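Local coordinates for prenylcyclase (Actinoplanes teichomyceticus, PDB 6IJ1), which probably cyclises a prenyl (isoprenoid) chain, much as terpene cyclases do, at residues H76-W81 and W116-R121; R224-R229 and A250-A255; R254-G259 and A266-A271. All blocks are in the same frame, centred on the assembly; numbering follows the deposited sequence.

Interaction 1 (H76-W81 and W116-R121); sequences HDNGGW and WEFLAR
F118 projects from helix 112-121 onto the backbone of N78, G79 and G80, part of a loop that reads Q-x-x-x-G-x-W from Q75 to W81, which matches the Q-x(2-5)-G-x-W core of the QW motif of triterpene cyclases. As in that motif, the W81 side chain packs on Q75; Q75 NE2 hydrogen-bonds G79 O, and W81 NE1 hydrogen-bonds L71 O at the end of helix 58-71. The site thus illustrates how such a loop is tied to its neighbouring helices.

The apolar part of the contact belongs to the phenylalanine ring. G80 CA lies 3.9 Å from the centroid of the F118 ring, only 5° off its normal, a CH-pi contact over the centre of one face that the lack of a side chain on G80 makes possible. At the ring edge, N78 O comes to 3.3 Å from F118 CD2. The N78 side chain runs alongside in the same direction, with OD1 3.7 Å from F118 CE2 and the amide plane turned 42° from the ring. T94 of helix 91-104 and L136 of helix 134-141 also touch F118.

Hydrogen bonds within the loop fix the surface that the ring meets. H76 to G79 form a type I turn, with G79 N bonded to H76 O; in addition N78 N donates to H76 ND1 at 2.9 Å, in the plane of the imidazole. With CG set between its own backbone N and carbonyl carbon (chi1 62°), N78 reaches forward along the chain, OD1 accepting from G80 N at 2.9 Å, an Asx turn; its ND2 hydrogen-bonds E89 OE1.

The sole polar link between the two segments is indirect: one water donates to N78 O at 2.8 Å and accepts from R121 NH2 at 3.2 Å.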
ATOM      1  N   HIS A  76       6.075  17.375   7.962  1.00 17.96           N
ATOM      2  CA  HIS A  76       6.012  17.900   9.323  1.00 17.99           C
ATOM      3  C   HIS A  76       7.418  18.133   9.839  1.00 21.23           C
ATOM      4  O   HIS A  76       8.389  17.525   9.345  1.00 20.87           O
ATOM      5  CB  HIS A  76       5.262  16.901  10.220  1.00 20.33           C
ATOM      6  CG  HIS A  76       4.889  17.416  11.582  1.00 27.79           C
ATOM      7  ND1 HIS A  76       5.763  17.451  12.652  1.00 30.90           N
ATOM      8  CD2 HIS A  76       3.701  17.874  12.054  1.00 35.34           C
ATOM      9  CE1 HIS A  76       5.139  17.916  13.715  1.00 31.46           C
ATOM     10  NE2 HIS A  76       3.884  18.175  13.380  1.00 37.26           N
ATOM     11  N   ASP A  77       7.540  18.986  10.881  1.00 24.79           N
ATOM     12  CA  ASP A  77       8.864  19.165  11.502  1.00 23.97           C
ATOM     13  C   ASP A  77       9.452  17.862  12.054  1.00 23.67           C
ATOM     14  O   ASP A  77      10.681  17.739  12.195  1.00 24.38           O
ATOM     15  CB  ASP A  77       8.778  20.155  12.667  1.00 29.71           C
ATOM     16  CG  ASP A  77       8.481  21.586  12.218  1.00 37.99           C
ATOM     17  OD1 ASP A  77       8.670  21.939  11.021  1.00 36.73           O
ATOM     18  OD2 ASP A  77       8.062  22.376  13.102  1.00 50.06           O
ATOM     19  N   ASN A  78       8.612  16.868  12.388  1.00 22.28           N
ATOM     20  CA  ASN A  78       9.096  15.577  12.870  1.00 21.01           C
ATOM     21  C   ASN A  78       9.625  14.697  11.723  1.00 17.74           C
ATOM     22  O   ASN A  78      10.105  13.595  11.998  1.00 21.75           O
ATOM     23  CB  ASN A  78       8.024  14.814  13.690  1.00 23.58           C
ATOM     24  CG  ASN A  78       6.749  14.446  12.907  1.00 23.53           C
ATOM     25  OD1 ASN A  78       6.738  14.356  11.681  1.00 19.77           O
ATOM     26  ND2 ASN A  78       5.643  14.254  13.653  1.00 22.38           N
ATOM     27  N   GLY A  79       9.511  15.158  10.486  1.00 18.75           N
ATOM     28  CA  GLY A  79      10.049  14.439   9.340  1.00 18.82           C
ATOM     29  C   GLY A  79       8.999  13.657   8.564  1.00 20.73           C
ATOM     30  O   GLY A  79       9.292  13.180   7.478  1.00 18.17           O
ATOM     31  N   GLY A  80       7.764  13.578   9.064  1.00 17.96           N
ATOM     32  CA  GLY A  80       6.758  12.663   8.547  1.00 17.44           C
ATOM     33  C   GLY A  80       5.637  13.301   7.746  1.00 19.25           C
ATOM     34  O   GLY A  80       5.461  14.531   7.662  1.00 18.18           O
ATOM     35  N   TRP A  81       4.831  12.415   7.135  1.00 17.68           N
ATOM     36  CA  TRP A  81       3.574  12.775   6.473  1.00 17.08           C
ATOM     37  C   TRP A  81       2.463  11.925   7.055  1.00 15.45           C
ATOM     38  O   TRP A  81       2.725  11.041   7.864  1.00 16.60           O
ATOM     39  CB  TRP A  81       3.678  12.531   4.994  1.00 17.34           C
ATOM     40  CG  TRP A  81       4.534  13.539   4.244  1.00 15.50           C
ATOM     41  CD1 TRP A  81       4.082  14.593   3.478  1.00 17.65           C
ATOM     42  CD2 TRP A  81       5.968  13.487   4.079  1.00 17.06           C
ATOM     43  NE1 TRP A  81       5.191  15.238   2.899  1.00 19.29           N
ATOM     44  CE2 TRP A  81       6.320  14.570   3.251  1.00 15.90           C
ATOM     45  CE3 TRP A  81       6.968  12.632   4.563  1.00 19.68           C
ATOM     46  CZ2 TRP A  81       7.662  14.812   2.855  1.00 19.03           C
ATOM     47  CZ3 TRP A  81       8.327  12.886   4.180  1.00 20.58           C
ATOM     48  CH2 TRP A  81       8.620  13.962   3.347  1.00 18.75           C
ATOM     49  N   TRP A 116      13.982   9.852   6.769  1.00 16.33           N
ATOM     50  CA  TRP A 116      14.649   8.632   7.239  1.00 15.08           C
ATOM     51  C   TRP A 116      14.693   8.549   8.755  1.00 16.54           C
ATOM     52  O   TRP A 116      14.499   7.467   9.327  1.00 17.11           O
ATOM     53  CB  TRP A 116      16.100   8.521   6.705  1.00 16.65           C
ATOM     54  CG  TRP A 116      16.212   8.663   5.216  1.00 16.18           C
ATOM     55  CD1 TRP A 116      17.084   9.494   4.532  1.00 17.50           C
ATOM     56  CD2 TRP A 116      15.563   7.884   4.196  1.00 14.44           C
ATOM     57  NE1 TRP A 116      16.953   9.332   3.199  1.00 16.18           N
ATOM     58  CE2 TRP A 116      16.023   8.345   2.950  1.00 15.11           C
ATOM     59  CE3 TRP A 116      14.593   6.863   4.232  1.00 17.14           C
ATOM     60  CZ2 TRP A 116      15.565   7.840   1.726  1.00 16.69           C
ATOM     61  CZ3 TRP A 116      14.181   6.321   3.026  1.00 18.31           C
ATOM     62  CH2 TRP A 116      14.634   6.820   1.804  1.00 18.58           C
ATOM     63  N   GLU A 117      14.998   9.681   9.429  1.00 19.34           N
ATOM     64  CA  GLU A 117      15.052   9.646  10.875  1.00 19.75           C
ATOM     65  C   GLU A 117      13.692   9.331  11.461  1.00 16.92           C
ATOM     66  O   GLU A 117      13.592   8.594  12.435  1.00 19.28           O
ATOM     67  CB  GLU A 117      15.565  10.982  11.412  1.00 21.44           C
ATOM     68  CG  GLU A 117      17.059  11.178  11.033  1.00 26.87           C
ATOM     69  CD  GLU A 117      17.521  12.631  11.270  1.00 46.10           C
ATOM     70  OE1 GLU A 117      16.662  13.490  11.614  1.00 42.78           O
ATOM     71  OE2 GLU A 117      18.742  12.908  11.113  1.00 41.80           O
ATOM     72  N   PHE A 118      12.641   9.886  10.871  1.00 17.21           N
ATOM     73  CA  PHE A 118      11.295   9.555  11.346  1.00 16.66           C
ATOM     74  C   PHE A 118      11.036   8.061  11.230  1.00 16.06           C
ATOM     75  O   PHE A 118      10.597   7.431  12.197  1.00 16.58           O
ATOM     76  CB  PHE A 118      10.271  10.381  10.582  1.00 16.69           C
ATOM     77  CG  PHE A 118       8.847  10.103  10.915  1.00 17.30           C
ATOM     78  CD1 PHE A 118       8.152   9.108  10.229  1.00 20.57           C
ATOM     79  CD2 PHE A 118       8.184  10.918  11.829  1.00 20.82           C
ATOM     80  CE1 PHE A 118       6.786   8.884  10.480  1.00 19.47           C
ATOM     81  CE2 PHE A 118       6.803  10.689  12.133  1.00 21.58           C
ATOM     82  CZ  PHE A 118       6.113   9.679  11.428  1.00 19.11           C
ATOM     83  N   LEU A 119      11.325   7.475  10.039  1.00 16.24           N
ATOM     84  CA  LEU A 119      11.132   6.037   9.876  1.00 15.38           C
ATOM     85  C   LEU A 119      11.945   5.247  10.880  1.00 15.85           C
ATOM     86  O   LEU A 119      11.455   4.280  11.459  1.00 17.39           O
ATOM     87  CB  LEU A 119      11.461   5.555   8.457  1.00 15.25           C
ATOM     88  CG  LEU A 119      10.474   6.062   7.411  1.00 15.84           C
ATOM     89  CD1 LEU A 119      10.904   5.585   5.985  1.00 15.54           C
ATOM     90  CD2 LEU A 119       9.010   5.603   7.735  1.00 16.51           C
ATOM     91  N   ALA A 120      13.235   5.648  11.121  1.00 16.40           N
ATOM     92  CA  ALA A 120      14.031   4.870  12.073  1.00 16.15           C
ATOM     93  C   ALA A 120      13.398   4.821  13.468  1.00 15.54           C
ATOM     94  O   ALA A 120      13.571   3.810  14.168  1.00 18.88           O
ATOM     95  CB  ALA A 120      15.439   5.487  12.168  1.00 20.23           C
ATOM     96  N   ARG A 121      12.690   5.892  13.889  1.00 16.12           N
ATOM     97  CA  ARG A 121      12.018   5.864  15.183  1.00 19.52           C
ATOM     98  C   ARG A 121      10.969   4.772  15.269  1.00 17.20           C
ATOM     99  O   ARG A 121      10.633   4.351  16.398  1.00 19.71           O
ATOM    100  CB  ARG A 121      11.383   7.226  15.457  1.00 23.03           C
ATOM    101  CG  ARG A 121      12.446   8.270  15.720  1.00 24.44           C
ATOM    102  CD  ARG A 121      11.816   9.646  15.899  1.00 31.27           C
ATOM    103  NE  ARG A 121      11.032   9.645  17.125  1.00 48.58           N
ATOM    104  CZ  ARG A 121      10.642  10.742  17.761  1.00 59.62           C
ATOM    105  NH1 ARG A 121       9.926  10.640  18.874  1.00 60.01           N
ATOM    106  NH2 ARG A 121      10.967  11.938  17.281  1.00 61.08           N
TER
HETATM  107  O   HOH W   1      11.377  12.307  14.148  1.00 39.86           O

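Interaction 2 (R224-R229 and A250-A255)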
ATOM      1  N   ARG A 224       4.474 -18.812  -5.377  1.00 17.30           N
ATOM      2  CA  ARG A 224       3.704 -20.044  -5.439  1.00 18.23           C
ATOM      3  C   ARG A 224       2.386 -19.903  -4.671  1.00 18.35           C
ATOM      4  O   ARG A 224       1.331 -20.345  -5.148  1.00 19.09           O
ATOM      5  CB  ARG A 224       4.512 -21.217  -4.893  1.00 18.97           C
ATOM      6  CG  ARG A 224       5.513 -21.725  -5.955  1.00 20.79           C
ATOM      7  CD  ARG A 224       6.871 -22.141  -5.388  1.00 20.01           C
ATOM      8  NE  ARG A 224       7.590 -22.793  -6.495  1.00 22.07           N
ATOM      9  CZ  ARG A 224       8.354 -22.154  -7.363  1.00 21.14           C
ATOM     10  NH1 ARG A 224       8.512 -20.813  -7.255  1.00 19.25           N
ATOM     11  NH2 ARG A 224       8.960 -22.836  -8.392  1.00 21.12           N
ATOM     12  N   TRP A 225       2.416 -19.277  -3.488  1.00 15.64           N
ATOM     13  CA  TRP A 225       1.174 -19.027  -2.754  1.00 15.96           C
ATOM     14  C   TRP A 225       0.218 -18.198  -3.610  1.00 17.41           C
ATOM     15  O   TRP A 225      -0.990 -18.519  -3.742  1.00 17.16           O
ATOM     16  CB  TRP A 225       1.503 -18.301  -1.444  1.00 15.34           C
ATOM     17  CG  TRP A 225       0.278 -17.835  -0.726  1.00 14.90           C
ATOM     18  CD1 TRP A 225      -0.495 -18.560   0.136  1.00 19.74           C
ATOM     19  CD2 TRP A 225      -0.299 -16.522  -0.794  1.00 14.89           C
ATOM     20  NE1 TRP A 225      -1.558 -17.794   0.604  1.00 20.93           N
ATOM     21  CE2 TRP A 225      -1.460 -16.553   0.018  1.00 17.29           C
ATOM     22  CE3 TRP A 225      -0.003 -15.361  -1.502  1.00 16.61           C
ATOM     23  CZ2 TRP A 225      -2.305 -15.428   0.170  1.00 16.90           C
ATOM     24  CZ3 TRP A 225      -0.840 -14.211  -1.330  1.00 16.30           C
ATOM     25  CH2 TRP A 225      -1.941 -14.261  -0.466  1.00 16.07           C
ATOM     26  N   ALA A 226       0.730 -17.120  -4.189  1.00 16.09           N
ATOM     27  CA  ALA A 226      -0.115 -16.198  -4.955  1.00 15.18           C
ATOM     28  C   ALA A 226      -0.686 -16.875  -6.187  1.00 17.03           C
ATOM     29  O   ALA A 226      -1.842 -16.612  -6.547  1.00 17.09           O
ATOM     30  CB  ALA A 226       0.676 -14.934  -5.330  1.00 16.88           C
ATOM     31  N   ALA A 227       0.109 -17.721  -6.880  1.00 16.22           N
ATOM     32  CA  ALA A 227      -0.420 -18.332  -8.087  1.00 16.34           C
ATOM     33  C   ALA A 227      -1.608 -19.219  -7.767  1.00 18.40           C
ATOM     34  O   ALA A 227      -2.555 -19.303  -8.565  1.00 18.62           O
ATOM     35  CB  ALA A 227       0.698 -19.143  -8.783  1.00 17.14           C
ATOM     36  N   GLY A 228      -1.608 -19.858  -6.596  1.00 16.46           N
ATOM     37  CA  GLY A 228      -2.718 -20.705  -6.186  1.00 17.57           C
ATOM     38  C   GLY A 228      -3.979 -19.945  -5.835  1.00 22.16           C
ATOM     39  O   GLY A 228      -5.049 -20.573  -5.728  1.00 23.79           O
ATOM     40  N   ARG A 229      -3.864 -18.623  -5.593  1.00 18.08           N
ATOM     41  CA  ARG A 229      -5.017 -17.766  -5.255  1.00 16.32           C
ATOM     42  C   ARG A 229      -5.800 -17.366  -6.486  1.00 18.09           C
ATOM     43  O   ARG A 229      -6.962 -16.947  -6.363  1.00 18.64           O
ATOM     44  CB  ARG A 229      -4.539 -16.482  -4.535  1.00 18.34           C
ATOM     45  CG  ARG A 229      -3.707 -16.653  -3.225  1.00 21.75           C
ATOM     46  CD  ARG A 229      -4.558 -17.039  -2.076  1.00 19.56           C
ATOM     47  NE  ARG A 229      -5.405 -15.901  -1.712  1.00 20.68           N
ATOM     48  CZ  ARG A 229      -6.756 -15.942  -1.594  1.00 42.47           C
ATOM     49  NH1 ARG A 229      -7.434 -17.094  -1.717  1.00 44.04           N
ATOM     50  NH2 ARG A 229      -7.449 -14.842  -1.284  1.00 40.86           N
ATOM     51  N   ALA A 250      -5.002  -7.910  -8.597  1.00 13.13           N
ATOM     52  CA  ALA A 250      -3.820  -7.169  -9.017  1.00 13.02           C
ATOM     53  C   ALA A 250      -2.622  -7.468  -8.121  1.00 13.97           C
ATOM     54  O   ALA A 250      -1.496  -7.674  -8.621  1.00 13.74           O
ATOM     55  CB  ALA A 250      -4.131  -5.667  -8.976  1.00 14.31           C
ATOM     56  N   LEU A 251      -2.859  -7.538  -6.819  1.00 13.41           N
ATOM     57  CA  LEU A 251      -1.768  -7.809  -5.895  1.00 12.60           C
ATOM     58  C   LEU A 251      -1.280  -9.238  -6.039  1.00 14.39           C
ATOM     59  O   LEU A 251      -0.059  -9.465  -5.983  1.00 14.25           O
ATOM     60  CB  LEU A 251      -2.229  -7.508  -4.460  1.00 11.99           C
ATOM     61  CG  LEU A 251      -2.484  -6.035  -4.254  1.00 12.31           C
ATOM     62  CD1 LEU A 251      -3.421  -5.830  -3.048  1.00 14.48           C
ATOM     63  CD2 LEU A 251      -1.160  -5.240  -4.082  1.00 13.37           C
ATOM     64  N   ALA A 252      -2.176 -10.208  -6.244  1.00 13.83           N
ATOM     65  CA  ALA A 252      -1.695 -11.577  -6.448  1.00 13.81           C
ATOM     66  C   ALA A 252      -0.870 -11.662  -7.720  1.00 14.62           C
ATOM     67  O   ALA A 252       0.179 -12.331  -7.721  1.00 14.15           O
ATOM     68  CB  ALA A 252      -2.893 -12.551  -6.519  1.00 14.97           C
ATOM     69  N   LEU A 253      -1.320 -11.024  -8.822  1.00 13.15           N
ATOM     70  CA  LEU A 253      -0.524 -10.985 -10.054  1.00 12.73           C
ATOM     71  C   LEU A 253       0.895 -10.504  -9.754  1.00 14.73           C
ATOM     72  O   LEU A 253       1.893 -11.116 -10.189  1.00 14.32           O
ATOM     73  CB  LEU A 253      -1.251 -10.068 -11.060  1.00 14.64           C
ATOM     74  CG  LEU A 253      -0.720  -9.981 -12.480  1.00 15.81           C
ATOM     75  CD1 LEU A 253      -1.787  -9.302 -13.356  1.00 17.08           C
ATOM     76  CD2 LEU A 253       0.599  -9.155 -12.564  1.00 17.58           C
ATOM     77  N   ARG A 254       0.993  -9.405  -9.003  1.00 13.72           N
ATOM     78  CA  ARG A 254       2.301  -8.798  -8.732  1.00 13.83           C
ATOM     79  C   ARG A 254       3.171  -9.704  -7.887  1.00 13.61           C
ATOM     80  O   ARG A 254       4.390  -9.767  -8.161  1.00 15.88           O
ATOM     81  CB  ARG A 254       2.053  -7.476  -8.018  1.00 13.14           C
ATOM     82  CG  ARG A 254       1.616  -6.405  -8.977  1.00 13.79           C
ATOM     83  CD  ARG A 254       0.991  -5.179  -8.293  1.00 15.71           C
ATOM     84  NE  ARG A 254       2.007  -4.537  -7.443  1.00 15.42           N
ATOM     85  CZ  ARG A 254       1.738  -3.485  -6.689  1.00 18.60           C
ATOM     86  NH1 ARG A 254       0.497  -2.970  -6.686  1.00 18.67           N
ATOM     87  NH2 ARG A 254       2.707  -2.984  -5.935  1.00 18.39           N
ATOM     88  N   ALA A 255       2.588 -10.491  -6.976  1.00 13.41           N
ATOM     89  CA  ALA A 255       3.374 -11.432  -6.176  1.00 14.10           C
ATOM     90  C   ALA A 255       3.870 -12.592  -7.052  1.00 16.22           C
ATOM     91  O   ALA A 255       5.032 -13.051  -6.913  1.00 16.82           O
ATOM     92  CB  ALA A 255       2.555 -11.913  -4.979  1.00 15.89           C
TER
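A226 presses its methyl group into the surface of helix 246-256, overlapping both the A252 carbonyl and the A255 side chain. A226 CB is 3.6 Å from A252 O, and it lies equally near A255, with 3.6 Å between A226 CB and A255 CB. The A252 methyl stands a little farther back, 4.5 Å from A226 CB, and is directed instead at the opposing main chain, where A252 CB is 4.2 Å from A226 O. Each helix therefore offers both a methyl and a carbonyl oxygen to the other.

The example shows alpha-helical packing through alanine. It joins two successive helices of the helical domain, 216-229 and 246-256, which run in roughly opposite directions here. Because every touching side chain is a single carbon, the backbones come close: the CA atoms of A226 and A252 are 5.1 Å apart. All three alanines are buried.

Larger residues flank this small-residue interface and turn to other parts of the fold. W225 carries R229 CG over one face of its indole, 3.8 Å above the plane and offset toward the rim, so the aliphatic part of the arginine is packed within its own helix while its guanidinium group pairs with E199. On the partner helix, R254 points away from A226 and forms a salt bridge with E207. Both acids belong to helix 198-209, which is thereby linked by charge to each member of the pair. L253, also on the far side, packs on I268 and A271 of helix 265-278.

No hydrogen bond passes between the two segments. Across them the contact is van der Waals alone, consistent with the small side chains allowing the close spacing.

Interaction 3 (R254-G259 and A266-A271); sequences RAVAQG and AQIRAA
V256 and I268 slide past each other in opposite directions, the CG1 branch of V256 meeting the CG1-CD1 arm of I268. V256 CG1 is 3.6 Å from I268 CG1 and 3.7 Å from I268 CD1. The end of the isoleucine continues to A257, where I268 CD1 lies 3.8 Å from A257 CA and 3.9 Å from A257 CB.

The torsions account for this reach. I268 has CG1 beside its backbone N (chi1 -70°) and an extended outer bond (chi2 169°), which carries CD1 across to A257. There the chain bends in a type I turn, closed by a hydrogen bond from G259 N to V256 O of 3.0 Å, before it enters helix 265-278.

Farther out, V256 is wedged among A226 and A227 of helix 216-229 and the loop residues I230 and F263, while A257 rests on T339 of helix 327-341. The contact thus joins two successive helices, packed obliquely beside the short loop that connects them, the first held from several sides.

With aliphatic carbon on both sides and no hydrogen bond across, the contact is purely apolar, so it should depend on close fit and on the exclusion of water rather than on polar bonds.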
ATOM      1  N   ARG A 254       0.993  -9.405  -9.003  1.00 13.72           N
ATOM      2  CA  ARG A 254       2.301  -8.798  -8.732  1.00 13.83           C
ATOM      3  C   ARG A 254       3.171  -9.704  -7.887  1.00 13.61           C
ATOM      4  O   ARG A 254       4.390  -9.767  -8.161  1.00 15.88           O
ATOM      5  CB  ARG A 254       2.053  -7.476  -8.018  1.00 13.14           C
ATOM      6  CG  ARG A 254       1.616  -6.405  -8.977  1.00 13.79           C
ATOM      7  CD  ARG A 254       0.991  -5.179  -8.293  1.00 15.71           C
ATOM      8  NE  ARG A 254       2.007  -4.537  -7.443  1.00 15.42           N
ATOM      9  CZ  ARG A 254       1.738  -3.485  -6.689  1.00 18.60           C
ATOM     10  NH1 ARG A 254       0.497  -2.970  -6.686  1.00 18.67           N
ATOM     11  NH2 ARG A 254       2.707  -2.984  -5.935  1.00 18.39           N
ATOM     12  N   ALA A 255       2.588 -10.491  -6.976  1.00 13.41           N
ATOM     13  CA  ALA A 255       3.374 -11.432  -6.176  1.00 14.10           C
ATOM     14  C   ALA A 255       3.870 -12.592  -7.052  1.00 16.22           C
ATOM     15  O   ALA A 255       5.032 -13.051  -6.913  1.00 16.82           O
ATOM     16  CB  ALA A 255       2.555 -11.913  -4.979  1.00 15.89           C
ATOM     17  N   VAL A 256       3.031 -13.062  -7.976  1.00 14.90           N
ATOM     18  CA  VAL A 256       3.483 -14.147  -8.856  1.00 15.83           C
ATOM     19  C   VAL A 256       4.678 -13.687  -9.659  1.00 18.29           C
ATOM     20  O   VAL A 256       5.612 -14.473  -9.918  1.00 17.55           O
ATOM     21  CB  VAL A 256       2.327 -14.565  -9.775  1.00 13.47           C
ATOM     22  CG1 VAL A 256       2.869 -15.626 -10.789  1.00 16.48           C
ATOM     23  CG2 VAL A 256       1.257 -15.218  -8.998  1.00 15.39           C
ATOM     24  N   ALA A 257       4.654 -12.439 -10.122  1.00 14.77           N
ATOM     25  CA  ALA A 257       5.683 -11.902 -10.996  1.00 16.96           C
ATOM     26  C   ALA A 257       7.042 -11.817 -10.303  1.00 19.25           C
ATOM     27  O   ALA A 257       8.046 -11.611 -11.019  1.00 21.10           O
ATOM     28  CB  ALA A 257       5.251 -10.537 -11.533  1.00 18.26           C
ATOM     29  N   GLN A 258       7.122 -12.072  -8.989  1.00 15.91           N
ATOM     30  CA  GLN A 258       8.434 -12.117  -8.332  1.00 18.02           C
ATOM     31  C   GLN A 258       8.978 -13.514  -8.139  1.00 20.05           C
ATOM     32  O   GLN A 258      10.008 -13.687  -7.464  1.00 19.03           O
ATOM     33  CB  GLN A 258       8.404 -11.344  -7.004  1.00 17.91           C
ATOM     34  CG  GLN A 258       8.196  -9.813  -7.198  1.00 18.75           C
ATOM     35  CD  GLN A 258       9.158  -9.039  -8.109  1.00 27.67           C
ATOM     36  OE1 GLN A 258      10.315  -9.340  -8.163  1.00 25.75           O
ATOM     37  NE2 GLN A 258       8.643  -8.035  -8.815  1.00 33.38           N
ATOM     38  N   GLY A 259       8.364 -14.509  -8.781  1.00 18.18           N
ATOM     39  CA  GLY A 259       8.999 -15.808  -8.939  1.00 17.13           C
ATOM     40  C   GLY A 259      10.157 -15.767  -9.906  1.00 17.19           C
ATOM     41  O   GLY A 259      10.530 -14.754 -10.497  1.00 20.22           O
ATOM     42  N   ALA A 266       1.062 -18.375 -16.913  1.00 15.64           N
ATOM     43  CA  ALA A 266      -0.381 -18.588 -17.162  1.00 15.46           C
ATOM     44  C   ALA A 266      -1.234 -17.765 -16.193  1.00 15.23           C
ATOM     45  O   ALA A 266      -2.168 -17.128 -16.637  1.00 16.05           O
ATOM     46  CB  ALA A 266      -0.690 -20.054 -17.038  1.00 15.28           C
ATOM     47  N   GLN A 267      -0.897 -17.810 -14.913  1.00 14.79           N
ATOM     48  CA  GLN A 267      -1.698 -17.095 -13.890  1.00 13.81           C
ATOM     49  C   GLN A 267      -1.614 -15.581 -14.114  1.00 16.99           C
ATOM     50  O   GLN A 267      -2.620 -14.901 -13.953  1.00 15.61           O
ATOM     51  CB  GLN A 267      -1.221 -17.524 -12.505  1.00 15.02           C
ATOM     52  CG  GLN A 267      -1.598 -18.955 -12.155  1.00 14.42           C
ATOM     53  CD  GLN A 267      -0.585 -19.985 -12.587  1.00 14.92           C
ATOM     54  OE1 GLN A 267       0.337 -19.715 -13.339  1.00 17.14           O
ATOM     55  NE2 GLN A 267      -0.758 -21.189 -12.085  1.00 21.91           N
ATOM     56  N   ILE A 268      -0.436 -15.084 -14.466  1.00 13.95           N
ATOM     57  CA  ILE A 268      -0.279 -13.625 -14.697  1.00 14.92           C
ATOM     58  C   ILE A 268      -1.124 -13.233 -15.912  1.00 15.85           C
ATOM     59  O   ILE A 268      -1.827 -12.243 -15.826  1.00 17.09           O
ATOM     60  CB  ILE A 268       1.208 -13.262 -14.852  1.00 15.98           C
ATOM     61  CG1 ILE A 268       1.948 -13.399 -13.522  1.00 16.55           C
ATOM     62  CG2 ILE A 268       1.374 -11.874 -15.444  1.00 16.05           C
ATOM     63  CD1 ILE A 268       3.446 -13.320 -13.661  1.00 20.56           C
ATOM     64  N   ARG A 269      -1.061 -13.999 -17.000  1.00 14.08           N
ATOM     65  CA  ARG A 269      -1.863 -13.637 -18.197  1.00 15.93           C
ATOM     66  C   ARG A 269      -3.360 -13.723 -17.863  1.00 15.38           C
ATOM     67  O   ARG A 269      -4.114 -12.857 -18.306  1.00 16.90           O
ATOM     68  CB  ARG A 269      -1.449 -14.486 -19.402  1.00 30.00           C
ATOM     69  CG  ARG A 269      -0.124 -14.062 -20.015  1.00 30.00           C
ATOM     70  CD  ARG A 269       0.293 -14.812 -21.268  1.00 30.00           C
ATOM     71  NE  ARG A 269       0.770 -16.162 -21.023  1.00 30.00           N
ATOM     72  CZ  ARG A 269       0.002 -17.218 -21.158  1.00 30.00           C
ATOM     73  NH1 ARG A 269      -1.228 -17.052 -21.603  1.00 30.00           N
ATOM     74  NH2 ARG A 269       0.452 -18.419 -20.855  1.00 30.00           N
ATOM     75  N   ALA A 270      -3.757 -14.739 -17.101  1.00 15.85           N
ATOM     76  CA  ALA A 270      -5.183 -14.902 -16.743  1.00 14.15           C
ATOM     77  C   ALA A 270      -5.649 -13.738 -15.863  1.00 16.53           C
ATOM     78  O   ALA A 270      -6.737 -13.212 -16.115  1.00 16.79           O
ATOM     79  CB  ALA A 270      -5.406 -16.234 -16.077  1.00 16.05           C
ATOM     80  N   ALA A 271      -4.846 -13.365 -14.867  1.00 14.38           N
ATOM     81  CA  ALA A 271      -5.229 -12.264 -13.957  1.00 14.49           C
ATOM     82  C   ALA A 271      -5.280 -10.950 -14.732  1.00 14.50           C
ATOM     83  O   ALA A 271      -6.184 -10.170 -14.505  1.00 15.14           O
ATOM     84  CB  ALA A 271      -4.272 -12.197 -12.793  1.00 15.22           C
TER

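In the fold
From the N terminus, interaction 1 comes first: it closes a segment that includes helix 91-104 and joins the loop after helix 58-71 to helix 112-121. It is complete well before the others begin and lies across the chain's centre from them, its own centre 32 Å from that of interaction 2 and 35 Å from that of interaction 3. Interaction 2 then closes the loop between helices 216-229 and 246-256. Interaction 3 begins on the residues where interaction 2 ends, the two sharing R254 and A255, and closes the loop that leads into helix 265-278. With centres 6 Å apart, these two chain three successive helices; none of the contacts nests in or crosses another.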